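Side-chain contacts in Ras-related protein Rab-7L1 (PDB 6HH2), which regulates vesicle trafficking as a GDP- and GTP-binding Rab GTPase, recruiting LRRK2 to the Golgi complex and stimulating its kinase activity: residues 25-30 with 46-51; 60-65 with 171-176. The protein carries 4 engineered substitutions. All coordinates share one frame; numbering follows the deposited sequence.

In the fold
Both contacts lie on one face of the central sheet, with their centres about 11 Å apart. Their strands are neighbours in it: backbone hydrogen bonds between the antiparallel strands, such as Leu62 N to Lys50 O, 2.8 Å, join contact 1 to contact 2. On the face covered by helices 23-30 and 165-178, Tyr30 bridges them, its OH packing 3.4 Å from Ile173 CD1, so that the two helices and the two strands share one interior. Only contact 1 reaches the nucleotide site: its helix begins at the P-loop and carries Ser25 to GDP, while the side chain of Val27 lies about 8 Å from the magnesium ion. Contact 2 is also buried but holds no GDP-binding residue.

Contact 1 (25-30 with 46-51); sequences SLVQRY and DFALKV. With GDP (guanosine-5'-diphosphate), chain B.
The backbones run closest at Val27 and Ala48, CA atoms 7.2 Å apart, and at Tyr30 and Lys50, 7.4 Å. The first pair is purely apolar, Val27 CG1 resting 3.7 Å from Ala48 CB. Lys50 carries most of the second: its side chain runs extended from the strand and crosses the Tyr30 ring at about a right angle, CD lying 3.3 Å from CE2 over one face. A bend at the last torsion (chi4 61°) then brings Lys50 NZ into a hydrogen bond with Tyr30 O, 2.7 Å, with a C=O...N angle of 152°. The same ammonium stands over the ring, 4.2 Å from its centroid and 10° off the normal, a cation-pi contact. Lys50 thus grips both carbonyl and ring of one residue, and its charge at a helix C-terminus is probably favourable. At the other end, Ser25 donates to GDP O1A from N at 2.8 Å and OG at 2.6 Å. Helix 23-30, which follows the P-loop in the Ras-like fold, here packs on edge strand 48-55, just after the effector region assigned by similarity; that strand pairs with strand 58-66, and the Tyr30 ring also packs against Leu62 there and Asn166 and Met169 of helix 165-178.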
loop_
_atom_site.group_PDB
_atom_site.type_symbol
_atom_site.label_atom_id
_atom_site.label_comp_id
_atom_site.label_asym_id
_atom_site.label_seq_id
_atom_site.Cartn_x
_atom_site.Cartn_y
_atom_site.Cartn_z
ATOM N N SER A 25 -10.754 0.211 -3.294
ATOM C CA SER A 25 -11.570 -0.044 -2.112
ATOM C C SER A 25 -10.759 0.201 -0.829
ATOM O O SER A 25 -11.286 0.773 0.128
ATOM C CB SER A 25 -12.083 -1.488 -2.134
ATOM O OG SER A 25 -12.950 -1.672 -3.238
ATOM N N LEU A 26 -9.522 -0.267 -0.869
ATOM C CA LEU A 26 -8.679 0.084 0.380
ATOM C C LEU A 26 -8.498 1.665 0.657
ATOM O O LEU A 26 -8.699 2.234 1.749
ATOM C CB LEU A 26 -7.302 -0.578 0.261
ATOM C CG LEU A 26 -6.450 -0.399 1.508
ATOM C CD1 LEU A 26 -5.657 -1.741 1.778
ATOM C CD2 LEU A 26 -5.549 0.710 1.376
ATOM N N VAL A 27 -8.233 2.356 -0.472
ATOM C CA VAL A 27 -8.047 3.794 -0.284
ATOM C C VAL A 27 -9.352 4.453 0.158
ATOM O O VAL A 27 -9.364 5.318 1.051
ATOM C CB VAL A 27 -7.513 4.412 -1.583
ATOM C CG1 VAL A 27 -7.490 5.953 -1.485
ATOM C CG2 VAL A 27 -6.127 3.848 -1.894
ATOM N N GLN A 28 -10.487 4.034 -0.442
ATOM C CA GLN A 28 -11.766 4.612 -0.035
ATOM C C GLN A 28 -12.077 4.323 1.417
ATOM O O GLN A 28 -12.652 5.171 2.103
ATOM C CB GLN A 28 -12.874 4.054 -0.922
ATOM C CG GLN A 28 -12.767 4.582 -2.347
ATOM C CD GLN A 28 -13.739 3.898 -3.302
ATOM O OE1 GLN A 28 -14.127 2.738 -3.106
ATOM N NE2 GLN A 28 -14.155 4.623 -4.318
ATOM N N ARG A 29 -11.659 3.167 1.936
ATOM C CA ARG A 29 -11.954 2.843 3.319
ATOM C C ARG A 29 -10.999 3.519 4.295
ATOM O O ARG A 29 -11.413 3.988 5.382
ATOM C CB ARG A 29 -11.928 1.333 3.499
ATOM C CG ARG A 29 -12.758 0.949 4.723
ATOM C CD ARG A 29 -12.567 -0.464 5.098
ATOM N NE ARG A 29 -13.587 -1.395 4.615
ATOM C CZ ARG A 29 -14.806 -1.535 5.135
ATOM N NH1 ARG A 29 -15.228 -0.740 6.112
ATOM N NH2 ARG A 29 -15.622 -2.456 4.649
ATOM N N TYR A 30 -9.735 3.567 3.940
ATOM C CA TYR A 30 -8.684 4.020 4.860
ATOM C C TYR A 30 -8.387 5.523 4.792
ATOM O O TYR A 30 -7.931 6.109 5.797
ATOM C CB TYR A 30 -7.397 3.222 4.609
ATOM C CG TYR A 30 -6.423 3.448 5.716
ATOM C CD1 TYR A 30 -6.644 2.873 6.976
ATOM C CD2 TYR A 30 -5.297 4.239 5.534
ATOM C CE1 TYR A 30 -5.767 3.138 8.049
ATOM C CE2 TYR A 30 -4.414 4.496 6.581
ATOM C CZ TYR A 30 -4.658 3.919 7.820
ATOM O OH TYR A 30 -3.828 4.169 8.879
ATOM N N ASP A 46 -4.736 13.599 -7.179
ATOM C CA ASP A 46 -3.725 12.591 -7.488
ATOM C C ASP A 46 -3.618 11.541 -6.376
ATOM O O ASP A 46 -3.133 10.419 -6.605
ATOM C CB ASP A 46 -2.338 13.237 -7.603
ATOM C CG ASP A 46 -2.168 14.060 -8.856
ATOM O OD1 ASP A 46 -2.594 13.582 -9.933
ATOM O OD2 ASP A 46 -1.632 15.183 -8.723
ATOM N N PHE A 47 -4.107 11.858 -5.186
ATOM C CA PHE A 47 -3.987 10.971 -4.023
ATOM C C PHE A 47 -5.130 11.333 -3.095
ATOM O O PHE A 47 -5.729 12.391 -3.220
ATOM C CB PHE A 47 -2.636 11.183 -3.280
ATOM C CG PHE A 47 -2.342 12.633 -2.932
ATOM C CD1 PHE A 47 -2.867 13.234 -1.777
ATOM C CD2 PHE A 47 -1.592 13.432 -3.793
ATOM C CE1 PHE A 47 -2.614 14.584 -1.509
ATOM C CE2 PHE A 47 -1.325 14.773 -3.501
ATOM C CZ PHE A 47 -1.834 15.347 -2.364
ATOM N N ALA A 48 -5.388 10.464 -2.124
ATOM C CA ALA A 48 -6.347 10.768 -1.053
ATOM C C ALA A 48 -5.537 10.950 0.226
ATOM O O ALA A 48 -4.457 10.387 0.353
ATOM C CB ALA A 48 -7.290 9.583 -0.859
ATOM N N LEU A 49 -6.045 11.752 1.149
ATOM C CA LEU A 49 -5.329 12.015 2.392
ATOM C C LEU A 49 -5.910 11.223 3.561
ATOM O O LEU A 49 -7.110 10.920 3.625
ATOM C CB LEU A 49 -5.523 13.476 2.741
ATOM C CG LEU A 49 -4.364 14.484 2.639
ATOM C CD1 LEU A 49 -3.120 14.087 1.907
ATOM C CD2 LEU A 49 -4.841 15.889 2.332
ATOM N N LYS A 50 -5.045 10.945 4.538
ATOM C CA LYS A 50 -5.467 10.566 5.888
ATOM C C LYS A 50 -4.600 11.349 6.855
ATOM O O LYS A 50 -3.384 11.456 6.660
ATOM C CB LYS A 50 -5.334 9.085 6.149
ATOM C CG LYS A 50 -6.038 8.672 7.495
ATOM C CD LYS A 50 -5.644 7.279 7.748
ATOM C CE LYS A 50 -6.508 6.680 8.865
ATOM N NZ LYS A 50 -7.970 6.686 8.472
ATOM N N VAL A 51 -5.199 11.911 7.906
ATOM C CA VAL A 51 -4.430 12.718 8.837
ATOM C C VAL A 51 -4.689 12.165 10.233
ATOM O O VAL A 51 -5.841 11.929 10.600
ATOM C CB VAL A 51 -4.816 14.201 8.786
ATOM C CG1 VAL A 51 -3.896 15.047 9.678
ATOM C CG2 VAL A 51 -4.777 14.722 7.331
HETATM P PB GDP B . -8.894 -2.338 -7.878
HETATM O O1B GDP B . -7.641 -2.959 -7.383
HETATM O O2B GDP B . -9.207 -2.649 -9.304
HETATM O O3B GDP B . -9.003 -0.860 -7.561
HETATM O O3A GDP B . -10.068 -3.123 -7.042
HETATM P PA GDP B . -11.428 -2.542 -6.453
HETATM O O1A GDP B . -11.208 -1.799 -5.160
HETATM O O2A GDP B . -12.156 -1.803 -7.567
HETATM O "O5'" GDP B . -12.225 -3.875 -6.100
HETATM C "C5'" GDP B . -12.589 -4.811 -7.104
HETATM C "C4'" GDP B . -13.770 -5.643 -6.614
HETATM O "O4'" GDP B . -13.309 -6.463 -5.489
HETATM C "C3'" GDP B . -14.855 -4.751 -6.048
HETATM O "O3'" GDP B . -16.095 -5.396 -6.383
HETATM C "C2'" GDP B . -14.626 -4.795 -4.550
HETATM O "O2'" GDP B . -15.853 -4.619 -3.855
HETATM C "C1'" GDP B . -14.129 -6.204 -4.387
HETATM N N9 GDP B . -13.294 -6.360 -3.191
HETATM C C8 GDP B . -12.306 -5.512 -2.783
HETATM N N7 GDP B . -11.716 -5.992 -1.640
HETATM C C5 GDP B . -12.344 -7.156 -1.349
HETATM C C6 GDP B . -12.238 -8.158 -0.291
HETATM O O6 GDP B . -11.424 -8.026 0.642
HETATM N N1 GDP B . -13.063 -9.208 -0.382
HETATM C C2 GDP B . -13.997 -9.405 -1.326
HETATM N N2 GDP B . -14.831 -10.516 -1.299
HETATM N N3 GDP B . -14.166 -8.488 -2.308
HETATM C C4 GDP B . -13.368 -7.399 -2.335
#

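Contact 2 (60-65 with 171-176); sequences VRLQLW and VLIEKM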
loop_
_atom_site.group_PDB
_atom_site.type_symbol
_atom_site.label_atom_id
_atom_site.label_comp_id
_atom_site.label_asym_id
_atom_site.label_seq_id
_atom_site.Cartn_x
_atom_site.Cartn_y
_atom_site.Cartn_z
ATOM N N VAL A 60 0.695 13.065 11.679
ATOM C CA VAL A 60 1.124 12.255 10.532
ATOM C C VAL A 60 0.102 12.455 9.427
ATOM O O VAL A 60 -1.107 12.344 9.668
ATOM C CB VAL A 60 1.170 10.771 10.918
ATOM C CG1 VAL A 60 1.297 9.895 9.661
ATOM C CG2 VAL A 60 2.356 10.525 11.876
ATOM N N ARG A 61 0.579 12.778 8.232
ATOM C CA ARG A 61 -0.285 12.992 7.074
ATOM C C ARG A 61 0.132 11.972 6.017
ATOM O O ARG A 61 1.320 11.889 5.663
ATOM C CB ARG A 61 -0.123 14.425 6.565
ATOM C CG ARG A 61 -0.891 14.731 5.283
ATOM C CD ARG A 61 -0.811 16.222 4.884
ATOM N NE ARG A 61 -1.590 17.049 5.799
ATOM C CZ ARG A 61 -1.077 17.835 6.742
ATOM N NH1 ARG A 61 0.238 17.933 6.896
ATOM N NH2 ARG A 61 -1.889 18.546 7.517
ATOM N N LEU A 62 -0.813 11.152 5.561
ATOM C CA LEU A 62 -0.519 10.158 4.532
ATOM C C LEU A 62 -1.180 10.579 3.227
ATOM O O LEU A 62 -2.366 10.911 3.210
ATOM C CB LEU A 62 -1.106 8.804 4.874
ATOM C CG LEU A 62 -0.749 8.214 6.207
ATOM C CD1 LEU A 62 -1.396 6.815 6.252
ATOM C CD2 LEU A 62 0.766 8.157 6.330
ATOM N N GLN A 63 -0.422 10.575 2.134
ATOM C CA GLN A 63 -0.960 10.625 0.772
ATOM C C GLN A 63 -1.051 9.200 0.264
ATOM O O GLN A 63 -0.032 8.493 0.170
ATOM C CB GLN A 63 -0.034 11.414 -0.153
ATOM C CG GLN A 63 0.162 12.859 0.241
ATOM C CD GLN A 63 1.069 13.598 -0.725
ATOM O OE1 GLN A 63 1.656 12.962 -1.623
ATOM N NE2 GLN A 63 1.208 14.905 -0.561
ATOM N N LEU A 64 -2.257 8.752 -0.030
ATOM C CA LEU A 64 -2.485 7.404 -0.523
ATOM C C LEU A 64 -2.635 7.483 -2.057
ATOM O O LEU A 64 -3.618 8.030 -2.572
ATOM C CB LEU A 64 -3.754 6.823 0.104
ATOM C CG LEU A 64 -3.701 6.769 1.633
ATOM C CD1 LEU A 64 -5.117 6.547 2.186
ATOM C CD2 LEU A 64 -2.701 5.651 2.053
ATOM N N TRP A 65 -1.656 6.923 -2.789
ATOM C CA TRP A 65 -1.585 7.055 -4.246
ATOM C C TRP A 65 -2.010 5.727 -4.866
ATOM O O TRP A 65 -1.290 4.745 -4.774
ATOM C CB TRP A 65 -0.165 7.412 -4.672
ATOM C CG TRP A 65 0.215 8.823 -4.466
ATOM C CD1 TRP A 65 0.387 9.481 -3.236
ATOM C CD2 TRP A 65 0.504 9.763 -5.477
ATOM N NE1 TRP A 65 0.803 10.781 -3.466
ATOM C CE2 TRP A 65 0.870 10.989 -4.829
ATOM C CE3 TRP A 65 0.538 9.683 -6.873
ATOM C CZ2 TRP A 65 1.219 12.137 -5.543
ATOM C CZ3 TRP A 65 0.899 10.823 -7.589
ATOM C CH2 TRP A 65 1.239 12.044 -6.920
ATOM N N VAL A 171 0.919 -0.445 11.473
ATOM C CA VAL A 171 2.311 -0.880 11.659
ATOM C C VAL A 171 3.198 -0.335 10.549
ATOM O O VAL A 171 4.386 -0.063 10.778
ATOM C CB VAL A 171 2.441 -2.404 11.856
ATOM C CG1 VAL A 171 1.588 -2.878 13.066
ATOM C CG2 VAL A 171 2.175 -3.154 10.569
ATOM N N LEU A 172 2.645 -0.118 9.361
ATOM C CA LEU A 172 3.413 0.542 8.309
ATOM C C LEU A 172 3.719 1.998 8.663
ATOM O O LEU A 172 4.841 2.464 8.431
ATOM C CB LEU A 172 2.668 0.433 6.985
ATOM C CG LEU A 172 3.420 0.981 5.771
ATOM C CD1 LEU A 172 4.708 0.215 5.517
ATOM C CD2 LEU A 172 2.496 0.936 4.552
ATOM N N ILE A 173 2.745 2.733 9.221
ATOM C CA ILE A 173 3.025 4.104 9.675
ATOM C C ILE A 173 4.132 4.118 10.697
ATOM O O ILE A 173 5.022 4.984 10.662
ATOM C CB ILE A 173 1.753 4.735 10.252
ATOM C CG1 ILE A 173 0.736 4.917 9.145
ATOM C CG2 ILE A 173 2.067 6.097 10.968
ATOM C CD1 ILE A 173 -0.700 5.324 9.699
ATOM N N GLU A 174 4.080 3.192 11.653
ATOM C CA GLU A 174 5.097 3.200 12.688
ATOM C C GLU A 174 6.464 2.919 12.100
ATOM O O GLU A 174 7.460 3.521 12.530
ATOM C CB GLU A 174 4.707 2.253 13.816
ATOM C CG GLU A 174 3.330 2.648 14.433
ATOM C CD GLU A 174 2.976 1.893 15.678
ATOM O OE1 GLU A 174 3.876 1.200 16.187
ATOM O OE2 GLU A 174 1.833 2.017 16.190
ATOM N N LYS A 175 6.519 2.094 11.056
ATOM C CA LYS A 175 7.810 1.849 10.402
ATOM C C LYS A 175 8.295 3.083 9.644
ATOM O O LYS A 175 9.494 3.381 9.628
ATOM C CB LYS A 175 7.681 0.652 9.453
ATOM C CG LYS A 175 8.968 0.377 8.621
ATOM C CD LYS A 175 10.079 -0.130 9.527
ATOM C CE LYS A 175 9.945 -1.626 9.741
ATOM N NZ LYS A 175 11.140 -2.073 10.515
ATOM N N MET A 176 7.392 3.773 8.953
ATOM C CA MET A 176 7.791 4.990 8.245
ATOM C C MET A 176 8.273 6.053 9.222
ATOM O O MET A 176 9.220 6.790 8.930
ATOM C CB MET A 176 6.631 5.529 7.411
ATOM C CG MET A 176 6.274 4.595 6.207
ATOM S SD MET A 176 5.088 5.339 5.093
ATOM C CE MET A 176 3.584 5.451 6.142
#
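Val60 and Leu62 meet Ile173 and Met176 through aliphatic groups alone; the one aromatic ring of the two segments, that of Trp65, belongs to the alternate set of side chains on the other side of the strand. At its edge, Gln63 OE1 accepts a hydrogen bond from Trp65 NE1, 3.0 Å long and nearly straight at 169°, the oxygen lying almost in the indole plane, which should help fix the ring's rotation. The indole also meets the ring of Phe47 and makes a cation-pi contact with Lys12. Toward the helix, Leu62 forks between two partners: CD1 reaches Ile173 CD1 at 3.8 Å, and CD2 lies 3.9 Å from Met176 CE, which a bend at the thioether (chi3 -66°) swings round to meet it. Ile173 is itself divided, since its CG2 branch goes to Val60 CG1, 4.1 Å away. Ile173 therefore spans Val60 and Leu62, and Met176, three residues on, meets Leu62 alone. The segment axes approach to 10.9 Å and cross at 111°. All four residues are buried, and Leu52 and Phe11 of the flanking strands extend the apolar layer. Such packing of the C-terminal helix on the sheet belongs to the Ras-like P-loop GTPase fold, where that helix and the one following the P-loop cover the same face. Phe47, Trp65 and Tyr80, whose OH is hydrogen-bonded to Trp65 O, probably correspond to the hydrophobic triad through which Rab proteins engage effectors.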